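PDB 3F67: putative dienelactone hydrolase from Klebsiella pneumoniae subsp. pneumoniae MGH 78578, which probably hydrolyses ester or lactone bonds as an alpha/beta-hydrolase of the dienelactone hydrolase family, its natural substrate not being established. Local coordinates for residues A64-G72 with K90-L100; G125-A133 with S157-L168. All coordinates share one frame; numbering follows the deposited sequence. Where two conformers were deposited one is given.

Contact 1. Residues A64-G72 with K90-L100; sequences APELYFRQG and KVPDAQVLADL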
loop_
_atom_site.group_PDB
_atom_site.type_symbol
_atom_site.label_atom_id
_atom_site.label_comp_id
_atom_site.label_asym_id
_atom_site.label_seq_id
_atom_site.Cartn_x
_atom_site.Cartn_y
_atom_site.Cartn_z
ATOM N N ALA A 64 9.104 -1.027 -3.446
ATOM C CA ALA A 64 7.882 -1.619 -4.007
ATOM C C ALA A 64 8.214 -3.059 -4.455
ATOM O O ALA A 64 8.869 -3.245 -5.490
ATOM C CB ALA A 64 7.426 -0.831 -5.235
ATOM N N PRO A 65 7.708 -4.057 -3.724
ATOM C CA PRO A 65 7.917 -5.472 -4.121
ATOM C C PRO A 65 6.926 -5.945 -5.207
ATOM O O PRO A 65 5.760 -5.523 -5.231
ATOM C CB PRO A 65 7.660 -6.234 -2.807
ATOM C CG PRO A 65 6.618 -5.388 -2.084
ATOM C CD PRO A 65 7.049 -3.937 -2.397
ATOM N N GLU A 66 7.417 -6.844 -6.046
ATOM C CA GLU A 66 6.643 -7.502 -7.072
ATOM C C GLU A 66 5.878 -8.647 -6.401
ATOM O O GLU A 66 6.286 -9.822 -6.488
ATOM C CB GLU A 66 7.612 -8.057 -8.117
ATOM C CG GLU A 66 6.969 -8.270 -9.488
ATOM C CD GLU A 66 6.478 -6.973 -10.096
ATOM O OE1 GLU A 66 5.353 -6.550 -9.744
ATOM O OE2 GLU A 66 7.211 -6.384 -10.934
ATOM N N LEU A 67 4.761 -8.317 -5.744
ATOM C CA LEU A 67 4.089 -9.321 -4.870
ATOM C C LEU A 67 3.492 -10.522 -5.609
ATOM O O LEU A 67 3.292 -11.586 -5.001
ATOM C CB LEU A 67 3.019 -8.634 -4.001
ATOM C CG LEU A 67 3.680 -7.670 -3.003
ATOM C CD1 LEU A 67 2.689 -6.651 -2.441
ATOM C CD2 LEU A 67 4.226 -8.483 -1.838
ATOM N N TYR A 68 3.214 -10.372 -6.909
ATOM C CA TYR A 68 2.544 -11.470 -7.640
ATOM C C TYR A 68 3.540 -12.470 -8.239
ATOM O O TYR A 68 3.112 -13.403 -8.917
ATOM C CB TYR A 68 1.657 -10.920 -8.783
ATOM C CG TYR A 68 0.477 -10.027 -8.352
ATOM C CD1 TYR A 68 0.111 -9.900 -6.997
ATOM C CD2 TYR A 68 -0.272 -9.352 -9.322
ATOM C CE1 TYR A 68 -1.005 -9.085 -6.616
ATOM C CE2 TYR A 68 -1.373 -8.537 -8.976
ATOM C CZ TYR A 68 -1.729 -8.417 -7.634
ATOM O OH TYR A 68 -2.785 -7.606 -7.302
ATOM N N PHE A 69 4.850 -12.300 -7.986
ATOM C CA PHE A 69 5.889 -12.987 -8.818
ATOM C C PHE A 69 5.766 -14.516 -8.920
ATOM O O PHE A 69 6.109 -15.105 -9.952
ATOM C CB PHE A 69 7.335 -12.558 -8.421
ATOM C CG PHE A 69 7.848 -13.216 -7.159
ATOM C CD1 PHE A 69 8.820 -14.216 -7.229
ATOM C CD2 PHE A 69 7.344 -12.861 -5.905
ATOM C CE1 PHE A 69 9.295 -14.845 -6.033
ATOM C CE2 PHE A 69 7.795 -13.457 -4.736
ATOM C CZ PHE A 69 8.775 -14.458 -4.792
ATOM N N ARG A 70 5.258 -15.155 -7.873
ATOM C CA ARG A 70 5.157 -16.623 -7.856
ATOM C C ARG A 70 3.983 -17.102 -8.690
ATOM O O ARG A 70 4.007 -18.226 -9.194
ATOM C CB ARG A 70 4.918 -17.139 -6.442
ATOM C CG ARG A 70 6.071 -16.838 -5.464
ATOM C CD ARG A 70 5.752 -17.457 -4.105
ATOM N NE ARG A 70 6.697 -17.004 -3.062
ATOM C CZ ARG A 70 6.530 -15.843 -2.410
ATOM N NH1 ARG A 70 5.531 -15.046 -2.748
ATOM N NH2 ARG A 70 7.357 -15.465 -1.458
ATOM N N GLN A 71 2.937 -16.284 -8.764
ATOM C CA GLN A 71 1.675 -16.663 -9.414
ATOM C C GLN A 71 1.662 -16.256 -10.889
ATOM O O GLN A 71 1.095 -16.954 -11.696
ATOM C CB GLN A 71 0.465 -16.042 -8.677
ATOM C CG GLN A 71 0.039 -16.759 -7.346
ATOM C CD GLN A 71 0.985 -16.493 -6.164
ATOM O OE1 GLN A 71 1.489 -15.386 -5.998
ATOM N NE2 GLN A 71 1.256 -17.542 -5.362
ATOM N N GLY A 72 2.264 -15.126 -11.242
ATOM C CA GLY A 72 2.269 -14.719 -12.656
ATOM C C GLY A 72 2.619 -13.268 -12.863
ATOM O O GLY A 72 2.958 -12.558 -11.921
ATOM N N LYS A 90 -5.629 -15.466 -7.148
ATOM C CA LYS A 90 -4.822 -16.620 -6.805
ATOM C C LYS A 90 -3.643 -16.285 -5.892
ATOM O O LYS A 90 -2.866 -17.179 -5.525
ATOM C CB LYS A 90 -4.362 -17.345 -8.105
ATOM C CG LYS A 90 -5.560 -17.795 -8.957
ATOM C CD LYS A 90 -5.204 -18.904 -9.908
ATOM C CE LYS A 90 -6.384 -19.269 -10.815
ATOM N NZ LYS A 90 -7.585 -19.741 -10.042
ATOM N N VAL A 91 -3.531 -15.019 -5.490
ATOM C CA VAL A 91 -2.438 -14.553 -4.642
ATOM C C VAL A 91 -3.004 -14.494 -3.196
ATOM O O VAL A 91 -3.907 -13.680 -2.936
ATOM C CB VAL A 91 -1.984 -13.130 -5.061
ATOM C CG1 VAL A 91 -0.899 -12.600 -4.115
ATOM C CG2 VAL A 91 -1.446 -13.144 -6.517
ATOM N N PRO A 92 -2.555 -15.392 -2.299
ATOM C CA PRO A 92 -3.208 -15.451 -0.977
ATOM C C PRO A 92 -2.784 -14.267 -0.106
ATOM O O PRO A 92 -1.588 -13.914 -0.092
ATOM C CB PRO A 92 -2.681 -16.757 -0.347
ATOM C CG PRO A 92 -2.138 -17.558 -1.518
ATOM C CD PRO A 92 -1.590 -16.489 -2.476
ATOM N N ASP A 93 -3.738 -13.700 0.648
ATOM C CA ASP A 93 -3.378 -12.597 1.557
ATOM C C ASP A 93 -2.223 -12.978 2.507
ATOM O O ASP A 93 -1.312 -12.159 2.770
ATOM C CB ASP A 93 -4.572 -12.228 2.450
ATOM C CG ASP A 93 -5.740 -11.598 1.688
ATOM O OD1 ASP A 93 -5.608 -11.092 0.524
ATOM O OD2 ASP A 93 -6.803 -11.558 2.332
ATOM N N ALA A 94 -2.268 -14.211 3.038
ATOM C CA ALA A 94 -1.254 -14.650 4.038
ATOM C C ALA A 94 0.159 -14.569 3.448
ATOM O O ALA A 94 1.104 -14.153 4.131
ATOM C CB ALA A 94 -1.531 -16.048 4.513
ATOM N N GLN A 95 0.276 -14.976 2.186
ATOM C CA GLN A 95 1.523 -14.895 1.445
ATOM C C GLN A 95 1.991 -13.457 1.318
ATOM O O GLN A 95 3.194 -13.164 1.497
ATOM C CB GLN A 95 1.342 -15.522 0.041
ATOM C CG GLN A 95 2.590 -15.469 -0.816
ATOM C CD GLN A 95 2.279 -15.808 -2.263
ATOM O OE1 GLN A 95 2.311 -16.968 -2.643
ATOM N NE2 GLN A 95 1.917 -14.809 -3.053
ATOM N N VAL A 96 1.061 -12.561 0.983
ATOM C CA VAL A 96 1.373 -11.145 0.762
ATOM C C VAL A 96 1.913 -10.554 2.069
ATOM O O VAL A 96 2.952 -9.885 2.080
ATOM C CB VAL A 96 0.136 -10.333 0.289
ATOM C CG1 VAL A 96 0.481 -8.814 0.253
ATOM C CG2 VAL A 96 -0.331 -10.767 -1.119
ATOM N N LEU A 97 1.229 -10.817 3.177
ATOM C CA LEU A 97 1.646 -10.180 4.443
ATOM C C LEU A 97 3.039 -10.707 4.854
ATOM O O LEU A 97 3.881 -9.942 5.342
ATOM C CB LEU A 97 0.605 -10.442 5.543
ATOM C CG LEU A 97 -0.814 -9.900 5.157
ATOM C CD1 LEU A 97 -1.743 -10.192 6.324
ATOM C CD2 LEU A 97 -0.825 -8.402 4.852
ATOM N N ALA A 98 3.292 -11.993 4.626
ATOM C CA ALA A 98 4.597 -12.564 4.947
ATOM C C ALA A 98 5.687 -11.966 4.029
ATOM O O ALA A 98 6.816 -11.692 4.473
ATOM C CB ALA A 98 4.568 -14.120 4.819
ATOM N N ASP A 99 5.354 -11.738 2.767
ATOM C CA ASP A 99 6.316 -11.096 1.858
ATOM C C ASP A 99 6.608 -9.660 2.321
ATOM O O ASP A 99 7.748 -9.194 2.179
ATOM C CB ASP A 99 5.781 -11.072 0.403
ATOM C CG ASP A 99 5.883 -12.438 -0.274
ATOM O OD1 ASP A 99 6.711 -13.287 0.170
ATOM O OD2 ASP A 99 5.131 -12.675 -1.236
ATOM N N LEU A 100 5.588 -8.926 2.779
ATOM C CA LEU A 100 5.859 -7.572 3.253
ATOM C C LEU A 100 6.790 -7.611 4.471
ATOM O O LEU A 100 7.670 -6.724 4.608
ATOM C CB LEU A 100 4.586 -6.835 3.594
ATOM C CG LEU A 100 3.673 -6.645 2.383
ATOM C CD1 LEU A 100 2.330 -6.024 2.795
ATOM C CD2 LEU A 100 4.364 -5.772 1.274
HETATM O O HOH W 1 2.778 -12.074 -2.360
#

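Contact 2. Residues G125-A133 with S157-L168; sequences GGRITWLYA and SPKHPVDIAVDL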
loop_
_atom_site.group_PDB
_atom_site.type_symbol
_atom_site.label_atom_id
_atom_site.label_comp_id
_atom_site.label_asym_id
_atom_site.label_seq_id
_atom_site.Cartn_x
_atom_site.Cartn_y
_atom_site.Cartn_z
ATOM N N GLY A 125 -3.643 -2.692 -3.325
ATOM C CA GLY A 125 -2.628 -2.409 -2.319
ATOM C C GLY A 125 -3.102 -1.625 -1.099
ATOM O O GLY A 125 -2.498 -1.740 -0.014
ATOM N N GLY A 126 -4.184 -0.872 -1.273
ATOM C CA GLY A 126 -4.774 -0.116 -0.159
ATOM C C GLY A 126 -5.507 -1.069 0.762
ATOM O O GLY A 126 -5.482 -0.870 1.968
ATOM N N ARG A 127 -6.131 -2.117 0.214
ATOM C CA ARG A 127 -6.727 -3.120 1.106
ATOM C C ARG A 127 -5.637 -3.844 1.890
ATOM O O ARG A 127 -5.755 -4.045 3.099
ATOM C CB ARG A 127 -7.610 -4.096 0.315
ATOM C CG ARG A 127 -8.081 -5.294 1.185
ATOM C CD ARG A 127 -9.010 -6.207 0.399
ATOM N NE ARG A 127 -9.230 -7.477 1.115
ATOM C CZ ARG A 127 -8.380 -8.493 1.103
ATOM N NH1 ARG A 127 -7.269 -8.437 0.360
ATOM N NH2 ARG A 127 -8.674 -9.603 1.782
ATOM N N ILE A 128 -4.585 -4.250 1.179
ATOM C CA ILE A 128 -3.435 -4.931 1.811
ATOM C C ILE A 128 -2.833 -4.056 2.918
ATOM O O ILE A 128 -2.456 -4.567 3.979
ATOM C CB ILE A 128 -2.386 -5.296 0.715
ATOM C CG1 ILE A 128 -2.942 -6.369 -0.252
ATOM C CG2 ILE A 128 -1.044 -5.732 1.353
ATOM C CD1 ILE A 128 -3.326 -7.694 0.419
ATOM N N THR A 129 -2.780 -2.757 2.665
ATOM C CA THR A 129 -2.292 -1.801 3.650
ATOM C C THR A 129 -3.049 -1.926 4.987
ATOM O O THR A 129 -2.423 -1.995 6.037
ATOM C CB THR A 129 -2.303 -0.355 3.076
ATOM O OG1 THR A 129 -1.298 -0.286 2.057
ATOM C CG2 THR A 129 -1.854 0.672 4.157
ATOM N N TRP A 130 -4.389 -1.929 4.947
ATOM C CA TRP A 130 -5.151 -2.134 6.177
ATOM C C TRP A 130 -4.790 -3.450 6.844
ATOM O O TRP A 130 -4.594 -3.511 8.066
ATOM C CB TRP A 130 -6.660 -2.163 5.860
ATOM C CG TRP A 130 -7.284 -0.823 5.540
ATOM C CD1 TRP A 130 -7.675 -0.354 4.295
ATOM C CD2 TRP A 130 -7.664 0.191 6.489
ATOM N NE1 TRP A 130 -8.273 0.900 4.426
ATOM C CE2 TRP A 130 -8.265 1.251 5.757
ATOM C CE3 TRP A 130 -7.527 0.313 7.898
ATOM C CZ2 TRP A 130 -8.743 2.414 6.372
ATOM C CZ3 TRP A 130 -8.011 1.479 8.525
ATOM C CH2 TRP A 130 -8.619 2.518 7.757
ATOM N N LEU A 131 -4.775 -4.519 6.053
ATOM C CA LEU A 131 -4.453 -5.836 6.618
ATOM C C LEU A 131 -3.080 -5.842 7.302
ATOM O O LEU A 131 -2.907 -6.465 8.378
ATOM C CB LEU A 131 -4.510 -6.940 5.560
ATOM C CG LEU A 131 -5.862 -7.154 4.842
ATOM C CD1 LEU A 131 -5.803 -8.397 3.909
ATOM C CD2 LEU A 131 -7.032 -7.203 5.755
ATOM N N TYR A 132 -2.078 -5.241 6.635
ATOM C CA TYR A 132 -0.715 -5.252 7.173
ATOM C C TYR A 132 -0.630 -4.480 8.495
ATOM O O TYR A 132 0.126 -4.877 9.425
ATOM C CB TYR A 132 0.292 -4.656 6.147
ATOM C CG TYR A 132 1.705 -5.052 6.502
ATOM C CD1 TYR A 132 2.097 -6.389 6.473
ATOM C CD2 TYR A 132 2.614 -4.088 6.922
ATOM C CE1 TYR A 132 3.370 -6.771 6.847
ATOM C CE2 TYR A 132 3.929 -4.452 7.297
ATOM C CZ TYR A 132 4.285 -5.790 7.242
ATOM O OH TYR A 132 5.551 -6.182 7.609
ATOM N N ALA A 133 -1.428 -3.410 8.612
ATOM C CA ALA A 133 -1.477 -2.660 9.857
ATOM C C ALA A 133 -2.026 -3.483 11.041
ATOM O O ALA A 133 -1.694 -3.185 12.184
ATOM C CB ALA A 133 -2.287 -1.318 9.690
ATOM N N SER A 157 -8.532 -14.920 0.385
ATOM C CA SER A 157 -8.771 -13.613 1.007
ATOM C C SER A 157 -9.881 -13.784 2.066
ATOM O O SER A 157 -11.043 -13.428 1.834
ATOM C CB SER A 157 -9.105 -12.532 -0.032
ATOM O OG SER A 157 -7.991 -12.275 -0.855
ATOM N N PRO A 158 -9.537 -14.371 3.211
ATOM C CA PRO A 158 -10.607 -14.676 4.194
ATOM C C PRO A 158 -11.040 -13.525 5.123
ATOM O O PRO A 158 -12.061 -13.698 5.833
ATOM C CB PRO A 158 -9.979 -15.765 5.051
ATOM C CG PRO A 158 -8.543 -15.403 5.064
ATOM C CD PRO A 158 -8.241 -14.926 3.640
ATOM N N LYS A 159 -10.264 -12.435 5.206
ATOM C CA LYS A 159 -10.638 -11.287 6.069
ATOM C C LYS A 159 -10.522 -10.023 5.286
ATOM O O LYS A 159 -9.625 -9.910 4.454
ATOM C CB LYS A 159 -9.760 -11.173 7.313
ATOM C CG LYS A 159 -9.671 -12.510 8.052
ATOM C CD LYS A 159 -9.904 -12.362 9.504
ATOM C CE LYS A 159 -9.486 -13.655 10.211
ATOM N NZ LYS A 159 -8.663 -13.322 11.416
ATOM N N HIS A 160 -11.426 -9.078 5.553
ATOM C CA HIS A 160 -11.356 -7.739 4.945
ATOM C C HIS A 160 -11.096 -6.703 6.026
ATOM O O HIS A 160 -11.118 -7.040 7.219
ATOM C CB HIS A 160 -12.683 -7.471 4.213
ATOM C CG HIS A 160 -12.846 -8.328 3.004
ATOM N ND1 HIS A 160 -11.935 -8.317 1.959
ATOM C CD2 HIS A 160 -13.769 -9.269 2.689
ATOM C CE1 HIS A 160 -12.313 -9.189 1.042
ATOM N NE2 HIS A 160 -13.425 -9.780 1.461
ATOM N N PRO A 161 -10.777 -5.464 5.634
ATOM C CA PRO A 161 -10.447 -4.464 6.630
ATOM C C PRO A 161 -11.493 -4.356 7.754
ATOM O O PRO A 161 -11.109 -4.168 8.918
ATOM C CB PRO A 161 -10.271 -3.168 5.797
ATOM C CG PRO A 161 -9.690 -3.712 4.466
ATOM C CD PRO A 161 -10.489 -4.999 4.248
ATOM N N VAL A 162 -12.785 -4.506 7.432
ATOM C CA VAL A 162 -13.800 -4.375 8.496
ATOM C C VAL A 162 -13.544 -5.406 9.582
ATOM O O VAL A 162 -13.758 -5.119 10.747
ATOM C CB VAL A 162 -15.254 -4.493 7.998
ATOM C CG1 VAL A 162 -15.689 -3.215 7.253
ATOM C CG2 VAL A 162 -15.438 -5.742 7.167
ATOM N N ASP A 163 -13.050 -6.587 9.189
ATOM C CA ASP A 163 -12.832 -7.725 10.156
ATOM C C ASP A 163 -11.627 -7.551 11.080
ATOM O O ASP A 163 -11.551 -8.167 12.161
ATOM C CB ASP A 163 -12.630 -9.041 9.381
ATOM C CG ASP A 163 -13.790 -9.385 8.531
ATOM O OD1 ASP A 163 -14.947 -9.411 9.051
ATOM O OD2 ASP A 163 -13.595 -9.612 7.327
ATOM N N ILE A 164 -10.653 -6.746 10.635
ATOM C CA ILE A 164 -9.382 -6.653 11.361
ATOM C C ILE A 164 -9.196 -5.349 12.069
ATOM O O ILE A 164 -8.192 -5.157 12.738
ATOM C CB ILE A 164 -8.156 -6.998 10.462
ATOM C CG1 ILE A 164 -8.127 -6.202 9.147
ATOM C CG2 ILE A 164 -8.236 -8.458 10.104
ATOM C CD1 ILE A 164 -7.764 -4.727 9.270
ATOM N N ALA A 165 -10.195 -4.460 11.961
ATOM C CA ALA A 165 -10.117 -3.159 12.619
ATOM C C ALA A 165 -9.763 -3.389 14.096
ATOM O O ALA A 165 -8.968 -2.692 14.729
ATOM C CB ALA A 165 -11.462 -2.376 12.456
ATOM N N VAL A 166 -10.349 -4.442 14.645
ATOM C CA VAL A 166 -10.085 -4.823 15.987
ATOM C C VAL A 166 -8.610 -5.112 16.357
ATOM O O VAL A 166 -8.228 -4.955 17.514
ATOM C CB VAL A 166 -11.038 -6.038 16.376
ATOM C CG1 VAL A 166 -10.967 -7.165 15.325
ATOM C CG2 VAL A 166 -10.741 -6.518 17.784
ATOM N N ASP A 167 -7.786 -5.508 15.375
ATOM C CA ASP A 167 -6.383 -5.956 15.584
ATOM C C ASP A 167 -5.361 -4.905 15.070
ATOM O O ASP A 167 -4.164 -5.125 15.113
ATOM C CB ASP A 167 -6.125 -7.286 14.839
ATOM C CG ASP A 167 -6.925 -8.452 15.415
ATOM O OD1 ASP A 167 -7.228 -8.454 16.621
ATOM O OD2 ASP A 167 -7.255 -9.371 14.656
ATOM N N LEU A 168 -5.851 -3.755 14.625
ATOM C CA LEU A 168 -4.942 -2.690 14.147
ATOM C C LEU A 168 -3.877 -2.276 15.195
ATOM O O LEU A 168 -4.194 -2.070 16.390
ATOM C CB LEU A 168 -5.751 -1.483 13.649
ATOM C CG LEU A 168 -6.485 -1.698 12.336
ATOM C CD1 LEU A 168 -7.495 -0.551 12.108
ATOM C CD2 LEU A 168 -5.506 -1.896 11.087
#

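Contact 1. Residues A64-G72 with K90-L100
Leu67 is the knob of this contact: its two methyls drop into a hollow on helix 93-108 walled by Val96, Asp99 and Leu100. CD2 presses against Asp99 CB at 3.8 Å, while CD1 meets Val96 CG1 at 4.1 Å, Leu67 crossing Val96 at about a right angle. Pro65 CG closes one end of the hollow over Leu100 CD2. At the other end Val91, in the loop just before the helix, sets CG2 3.6 Å from Tyr68 CD1; the tyrosine starts away but its ring returns. Above this apolar floor Arg70, extended from CG to NE, meets Asp99 end-on, NH1 to OD2 and NH2 to OD1, each 2.8 Å, with guanidinium and carboxylate 9° from coplanar. Phe69 CZ lies over one face of the guanidinium; Glu16 takes Arg70 NE in a second salt bridge, and Ser13 OG bonds Asp99 OD1. Beside it Gln71, bent at chi2 (74°), exchanges two bonds with Gln95, NE2 to OE1 each way, both 3.0 Å. One water donates to Leu67 O and Asp99 OD2 and accepts from Gln95 NE2. The contact lies in the beta-alpha-beta crossover from strand 61-65 through helix 93-108 to parallel strand 116-122 of the alpha/beta-hydrolase fold.

Contact 2. Residues G125-A133 with S157-L168
Arg127 reaches from helix 124-133 to His160 and Lys159. With CG anti to the backbone N (chi1 171°) and the chain extended to NE, the guanidinium arrives at the edge of the His160 ring, where NE donates to ND1 at 3.0 Å, close to the ring plane; the two flat groups are turned 69° apart. NH2 makes a weak, bent bond to Lys159 O (2.9 Å, 123°) and has a stronger partner in Asp93, whose carboxylate probably also bonds Ser157 OG. Accepting at ND1, His160 gives its other ring nitrogen, NE2, to Glu152 O, which fixes the rotation of the imidazole. Its backbone N donates almost straight to Asp163 OD2 at 2.9 Å. Helix 124-133 follows what looks like the nucleophile elbow of an alpha/beta-hydrolase, with Gly125 in its GxCxG pattern; Gly125 O takes both Thr129 N and Thr129 OG1, from opposite faces of its carbonyl plane. Further along, the contact turns apolar. Pro161 CB sits over the five-membered ring of Trp130 in a CH-pi contact, 4.2 Å from the centroid, while the indole NE1 is bonded to Tyr176 OH. Ile164 CG1 packs on Leu131 CD2 at 3.7 Å, and Leu168 CD2 closes the far end against Ala133 CB at 3.6 Å.

In the fold
Contact 2 is the more buried; contact 1 is partly buried and sets a salt bridge on a buried aspartate and an amide pair beside its apolar packing. Their centres lie 15 Å apart, and helices 93-108 and 124-133 join them by packing side by side, Leu100 against Tyr132 and Val96 against Ile128. Asp93, at the start of helix 93-108, also reaches into contact 2. Contact 1 fastens the loop after strand 61-65 with a two-nitrogen, end-on salt bridge and an amide pair; contact 2 joins the helix after the probable elbow to the 157-168 segment, using an arginine-histidine bond, a weak arginine-carbonyl bond and packing of Pro161, Ile164 and Leu168 on Trp130, Leu131 and Ala133.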